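PDB 3LFG: phosphotransferase system, HPr-related proteins from Thermoanaerobacter tengcongensis, which probably serves as the general, non-sugar-specific phosphocarrier of the phosphoenolpyruvate-dependent sugar phosphotransferase system. Local coordinates for residues Glu3-Ile8 against Gly58-Leu63; Gln32-Lys37 against Ser64-Asp69. All coordinates share one frame; numbering follows the deposited sequence.

Interaction 1. Residues Glu3-Ile8 against Gly58-Leu63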
loop_
_atom_site.group_PDB
_atom_site.type_symbol
_atom_site.label_atom_id
_atom_site.label_comp_id
_atom_site.label_asym_id
_atom_site.label_seq_id
_atom_site.Cartn_x
_atom_site.Cartn_y
_atom_site.Cartn_z
ATOM N N GLU A 3 -5.965 9.759 -4.022
ATOM C CA GLU A 3 -6.039 9.091 -2.730
ATOM C C GLU A 3 -7.213 8.133 -2.701
ATOM O O GLU A 3 -8.236 8.377 -3.329
ATOM C CB GLU A 3 -6.156 10.112 -1.588
ATOM C CG GLU A 3 -7.495 10.848 -1.547
ATOM C CD GLU A 3 -7.438 12.151 -0.763
ATOM O OE1 GLU A 3 -6.393 12.430 -0.138
ATOM O OE2 GLU A 3 -8.444 12.896 -0.776
ATOM N N VAL A 4 -7.056 7.039 -1.957
ATOM C CA VAL A 4 -8.120 6.069 -1.784
ATOM C C VAL A 4 -7.987 5.462 -0.399
ATOM O O VAL A 4 -6.890 5.382 0.140
ATOM C CB VAL A 4 -8.047 4.919 -2.814
ATOM C CG1 VAL A 4 -8.175 5.451 -4.242
ATOM C CG2 VAL A 4 -6.777 4.086 -2.629
ATOM N N THR A 5 -9.112 5.039 0.168
ATOM C CA THR A 5 -9.123 4.351 1.454
ATOM C C THR A 5 -9.528 2.920 1.177
ATOM O O THR A 5 -10.456 2.669 0.397
ATOM C CB THR A 5 -10.132 5.002 2.412
ATOM O OG1 THR A 5 -9.722 6.350 2.687
ATOM C CG2 THR A 5 -10.207 4.239 3.709
ATOM N N ILE A 6 -8.828 1.971 1.791
ATOM C CA ILE A 6 -9.038 0.576 1.437
ATOM C C ILE A 6 -8.667 -0.339 2.580
ATOM O O ILE A 6 -7.702 -0.079 3.307
ATOM C CB ILE A 6 -8.237 0.199 0.154
ATOM C CG1 ILE A 6 -8.607 -1.208 -0.322
ATOM C CG2 ILE A 6 -6.732 0.353 0.383
ATOM C CD1 ILE A 6 -8.048 -1.541 -1.690
ATOM N N GLU A 7 -9.465 -1.391 2.744
ATOM C CA GLU A 7 -9.213 -2.414 3.752
ATOM C C GLU A 7 -8.206 -3.428 3.224
ATOM O O GLU A 7 -8.304 -3.883 2.078
ATOM C CB GLU A 7 -10.529 -3.121 4.109
ATOM C CG GLU A 7 -10.378 -4.128 5.226
ATOM C CD GLU A 7 -11.691 -4.810 5.597
ATOM O OE1 GLU A 7 -12.774 -4.317 5.209
ATOM O OE2 GLU A 7 -11.630 -5.857 6.268
ATOM N N ILE A 8 -7.219 -3.756 4.055
ATOM C CA ILE A 8 -6.265 -4.813 3.739
ATOM C C ILE A 8 -6.834 -6.125 4.249
ATOM O O ILE A 8 -6.999 -6.304 5.450
ATOM C CB ILE A 8 -4.884 -4.515 4.387
ATOM C CG1 ILE A 8 -4.427 -3.090 4.027
ATOM C CG2 ILE A 8 -3.873 -5.546 3.968
ATOM C CD1 ILE A 8 -4.330 -2.820 2.539
ATOM N N GLY A 58 -7.767 -6.713 8.037
ATOM C CA GLY A 58 -8.937 -5.961 8.454
ATOM C C GLY A 58 -8.686 -4.486 8.687
ATOM O O GLY A 58 -9.625 -3.690 8.789
ATOM N N ASN A 59 -7.418 -4.096 8.763
ATOM C CA ASN A 59 -7.115 -2.692 8.962
ATOM C C ASN A 59 -7.420 -1.896 7.702
ATOM O O ASN A 59 -7.227 -2.377 6.588
ATOM C CB ASN A 59 -5.642 -2.504 9.288
ATOM C CG ASN A 59 -5.297 -2.897 10.701
ATOM O OD1 ASN A 59 -6.143 -3.342 11.482
ATOM N ND2 ASN A 59 -4.036 -2.741 11.041
ATOM N N VAL A 60 -7.899 -0.673 7.891
ATOM C CA VAL A 60 -8.173 0.234 6.792
ATOM C C VAL A 60 -7.050 1.260 6.703
ATOM O O VAL A 60 -6.674 1.865 7.707
ATOM C CB VAL A 60 -9.513 0.957 7.020
ATOM C CG1 VAL A 60 -9.730 2.038 5.973
ATOM C CG2 VAL A 60 -10.654 -0.047 6.999
ATOM N N VAL A 61 -6.490 1.439 5.511
ATOM C CA VAL A 61 -5.448 2.438 5.310
ATOM C C VAL A 61 -5.827 3.417 4.221
ATOM O O VAL A 61 -6.685 3.139 3.381
ATOM C CB VAL A 61 -4.080 1.818 4.933
ATOM C CG1 VAL A 61 -3.577 0.896 6.033
ATOM C CG2 VAL A 61 -4.163 1.075 3.594
ATOM N N LYS A 62 -5.169 4.568 4.243
ATOM C CA LYS A 62 -5.344 5.552 3.193
ATOM C C LYS A 62 -4.082 5.550 2.345
ATOM O O LYS A 62 -2.982 5.771 2.859
ATOM C CB LYS A 62 -5.606 6.939 3.799
ATOM C CG LYS A 62 -5.679 8.083 2.777
ATOM C CD LYS A 62 -5.913 9.415 3.475
ATOM C CE LYS A 62 -5.566 10.587 2.568
ATOM N NZ LYS A 62 -5.341 11.834 3.352
ATOM N N LEU A 63 -4.245 5.278 1.053
ATOM C CA LEU A 63 -3.152 5.346 0.102
ATOM C C LEU A 63 -3.235 6.667 -0.618
ATOM O O LEU A 63 -4.321 7.128 -0.960
ATOM C CB LEU A 63 -3.269 4.250 -0.945
ATOM C CG LEU A 63 -3.339 2.810 -0.466
ATOM C CD1 LEU A 63 -3.527 1.901 -1.689
ATOM C CD2 LEU A 63 -2.084 2.481 0.314
#

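Interaction 2. Residues Gln32-Lys37 against Ser64-Asp69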
loop_
_atom_site.group_PDB
_atom_site.type_symbol
_atom_site.label_atom_id
_atom_site.label_comp_id
_atom_site.label_asym_id
_atom_site.label_seq_id
_atom_site.Cartn_x
_atom_site.Cartn_y
_atom_site.Cartn_z
ATOM N N GLN A 32 5.545 10.047 -5.674
ATOM C CA GLN A 32 5.674 9.810 -4.248
ATOM C C GLN A 32 4.393 9.112 -3.816
ATOM O O GLN A 32 3.293 9.512 -4.199
ATOM C CB GLN A 32 5.824 11.107 -3.468
ATOM C CG GLN A 32 7.060 11.906 -3.803
ATOM C CD GLN A 32 7.187 13.121 -2.916
ATOM O OE1 GLN A 32 7.547 13.013 -1.743
ATOM N NE2 GLN A 32 6.880 14.290 -3.468
ATOM N N ILE A 33 4.539 8.050 -3.038
ATOM C CA ILE A 33 3.383 7.282 -2.577
ATOM C C ILE A 33 3.440 7.113 -1.066
ATOM O O ILE A 33 4.498 6.810 -0.510
ATOM C CB ILE A 33 3.342 5.904 -3.247
ATOM C CG1 ILE A 33 3.466 6.059 -4.766
ATOM C CG2 ILE A 33 2.032 5.175 -2.943
ATOM C CD1 ILE A 33 3.587 4.717 -5.505
ATOM N N TRP A 34 2.299 7.297 -0.406
ATOM C CA TRP A 34 2.223 7.189 1.044
ATOM C C TRP A 34 1.120 6.237 1.469
ATOM O O TRP A 34 0.117 6.065 0.768
ATOM C CB TRP A 34 1.943 8.545 1.699
ATOM C CG TRP A 34 2.975 9.607 1.459
ATOM C CD1 TRP A 34 4.063 9.896 2.241
ATOM C CD2 TRP A 34 2.990 10.553 0.385
ATOM N NE1 TRP A 34 4.760 10.954 1.703
ATOM C CE2 TRP A 34 4.125 11.371 0.562
ATOM C CE3 TRP A 34 2.165 10.773 -0.721
ATOM C CZ2 TRP A 34 4.451 12.402 -0.324
ATOM C CZ3 TRP A 34 2.490 11.799 -1.604
ATOM C CH2 TRP A 34 3.623 12.599 -1.396
ATOM N N VAL A 35 1.323 5.624 2.630
ATOM C CA VAL A 35 0.291 4.845 3.296
ATOM C C VAL A 35 0.088 5.459 4.659
ATOM O O VAL A 35 1.060 5.780 5.347
ATOM C CB VAL A 35 0.717 3.373 3.508
ATOM C CG1 VAL A 35 -0.448 2.558 4.059
ATOM C CG2 VAL A 35 1.219 2.763 2.217
ATOM N N GLU A 36 -1.165 5.625 5.058
ATOM C CA GLU A 36 -1.471 6.231 6.350
ATOM C C GLU A 36 -2.437 5.374 7.144
ATOM O O GLU A 36 -3.392 4.826 6.597
ATOM C CB GLU A 36 -2.060 7.633 6.156
ATOM C CG GLU A 36 -2.363 8.353 7.459
ATOM C CD GLU A 36 -2.895 9.757 7.245
ATOM O OE1 GLU A 36 -2.602 10.358 6.189
ATOM O OE2 GLU A 36 -3.606 10.260 8.143
ATOM N N LYS A 37 -2.169 5.261 8.439
ATOM C CA LYS A 37 -3.067 4.610 9.377
ATOM C C LYS A 37 -2.896 5.274 10.740
ATOM O O LYS A 37 -1.769 5.521 11.174
ATOM C CB LYS A 37 -2.754 3.117 9.496
ATOM C CG LYS A 37 -3.876 2.323 10.148
ATOM C CD LYS A 37 -3.459 0.903 10.473
ATOM C CE LYS A 37 -2.363 0.902 11.520
ATOM N NZ LYS A 37 -2.465 -0.267 12.427
ATOM N N SER A 64 -2.087 7.279 -0.869
ATOM C CA SER A 64 -2.099 8.500 -1.655
ATOM C C SER A 64 -0.849 8.550 -2.515
ATOM O O SER A 64 0.195 8.021 -2.133
ATOM C CB SER A 64 -2.195 9.712 -0.735
ATOM O OG SER A 64 -1.076 9.802 0.116
ATOM N N ALA A 65 -0.968 9.162 -3.688
ATOM C CA ALA A 65 0.148 9.281 -4.615
ATOM C C ALA A 65 0.172 10.662 -5.258
ATOM O O ALA A 65 -0.870 11.233 -5.569
ATOM C CB ALA A 65 0.069 8.205 -5.692
ATOM N N GLU A 66 1.376 11.199 -5.430
ATOM C CA GLU A 66 1.547 12.506 -6.043
ATOM C C GLU A 66 2.653 12.430 -7.077
ATOM O O GLU A 66 3.809 12.148 -6.751
ATOM C CB GLU A 66 1.893 13.556 -4.994
ATOM C CG GLU A 66 2.116 14.944 -5.588
ATOM C CD GLU A 66 2.556 15.955 -4.549
ATOM O OE1 GLU A 66 2.944 15.537 -3.438
ATOM O OE2 GLU A 66 2.516 17.169 -4.842
ATOM N N GLY A 67 2.302 12.682 -8.331
ATOM C CA GLY A 67 3.290 12.652 -9.389
ATOM C C GLY A 67 2.702 12.377 -10.756
ATOM O O GLY A 67 1.482 12.356 -10.934
ATOM N N ASP A 68 3.575 12.130 -11.721
ATOM C CA ASP A 68 3.133 12.010 -13.105
ATOM C C ASP A 68 2.317 10.758 -13.368
ATOM O O ASP A 68 1.518 10.718 -14.302
ATOM C CB ASP A 68 4.328 12.071 -14.064
ATOM C CG ASP A 68 5.070 13.395 -13.987
ATOM O OD1 ASP A 68 4.468 14.397 -13.545
ATOM O OD2 ASP A 68 6.260 13.430 -14.372
ATOM N N ASP A 69 2.503 9.731 -12.538
ATOM C CA ASP A 69 1.800 8.466 -12.741
ATOM C C ASP A 69 0.942 8.118 -11.532
ATOM O O ASP A 69 0.751 6.950 -11.204
ATOM C CB ASP A 69 2.775 7.321 -13.070
ATOM C CG ASP A 69 3.895 7.170 -12.043
ATOM O OD1 ASP A 69 3.851 7.825 -10.980
ATOM O OD2 ASP A 69 4.834 6.399 -12.327
HETATM O O HOH W 1 -1.832 8.283 2.361
#

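Interaction 1. Residues Glu3-Ile8 against Gly58-Leu63
V4 and L63 face each other as a hydrogen-bonded antiparallel pair, V4 N giving to L63 O and L63 N returning to V4 O at 2.8 Å. I6 and V61 repeat this pair of hydrogen bonds, and beyond them I8 N reaches N59 O almost straight, at 172°. The last rung, G58 N to I8 O, is 2.7 Å long and closes the ladder at this end. CA-H...O contacts lie between rungs, as from T5 CA to V61 O, 3.3 Å. This joins edge strand 2-7 to strand 60-66 in the 1-4-2-3 open-faced sheet of the HPr fold. On the helix-covered face packing is apolar. A chi1 of -61° sets V4 CG1 anti to the carbonyl carbon and leaves CG2 between that carbon and the backbone N, 3.9 Å from L63 CB; I6 CG2 meets L63 CD1 at 4.1 Å, and I8 CD1 touches V61 CG2 at 4.0 Å. I74 and V78 of helix 70-82 cover V4, and I81 covers I6 and I8. The face carrying T5, E7, V60 and K62 is mixed, with E7 OE2 3.5 Å from G58 CA. Extended K62 brings NZ within 3.7 Å of E3 OE1, a long salt bridge, OE1 being less surely placed.

Interaction 2. Residues Gln32-Lys37 against Ser64-Asp69
The indole of W34 meets E66 on the face of the antiparallel HPr sheet turned away from the helices, where strand 32-37 runs beside strand 60-66. Its CG stands anti to the carbonyl carbon (chi1 -61°) and chi2 turns the ring roughly crosswise, so that the six-membered ring runs back along its own strand, over Q32, with its far edge toward E66. Q32 C lies 4.0 Å above one ring face, offset toward the rim. At the edge, E66 CB lies in the ring plane, 3.9 Å from W34 CZ3, and E66 OE1 is 3.6 Å from W34 CH2, the carboxylate turned 43° from the indole. Q32 lies alongside E66 and points the same way, its amide nearly coplanar with the carboxylate (10° apart), though Q32 NE2 and E66 OE1 stay 4.1 Å apart. K41 adds a cation-pi contact to the indole. With a leucine here, E66 would probably lose the ring edge beside its CB and K41 its aromatic partner. On the opposite face I33 CG1 touches A65 CB at 4.1 Å, beneath A73, L77 and I74 of helix 70-82. Paired backbone bonds join Q32 to E66 and W34 to S64, W34 N to S64 O being the straightest. S64 OG sits obliquely to the ring, 3.5 Å from W34 CE3, and a water 2.8 Å from S64 OG also makes a weak 3.4 Å bond to W34 O.

In the fold
Strand 60-66 is common to both contacts: interaction 1 pairs its first half with strand 2-7, and interaction 2 pairs its end with strand 32-37 on the other flank. They meet where K62 O lies 2.9 Å from E36 N, a probable hydrogen bond. In interaction 1, V4, I6 and I8 pack on helix 70-82, V61 and L63 on V35; interaction 2 sends I33 and A65 to the same helix, and I33 also to A26 of helix 16-26. I8, V61, L63, I33, S64 and A65 are buried, while E3, T5, V60, Q32 and E66 are exposed. Away from the helices, interaction 1 has a long, uncertain charge pair, interaction 2 an aromatic ring beside polar groups and a bound water.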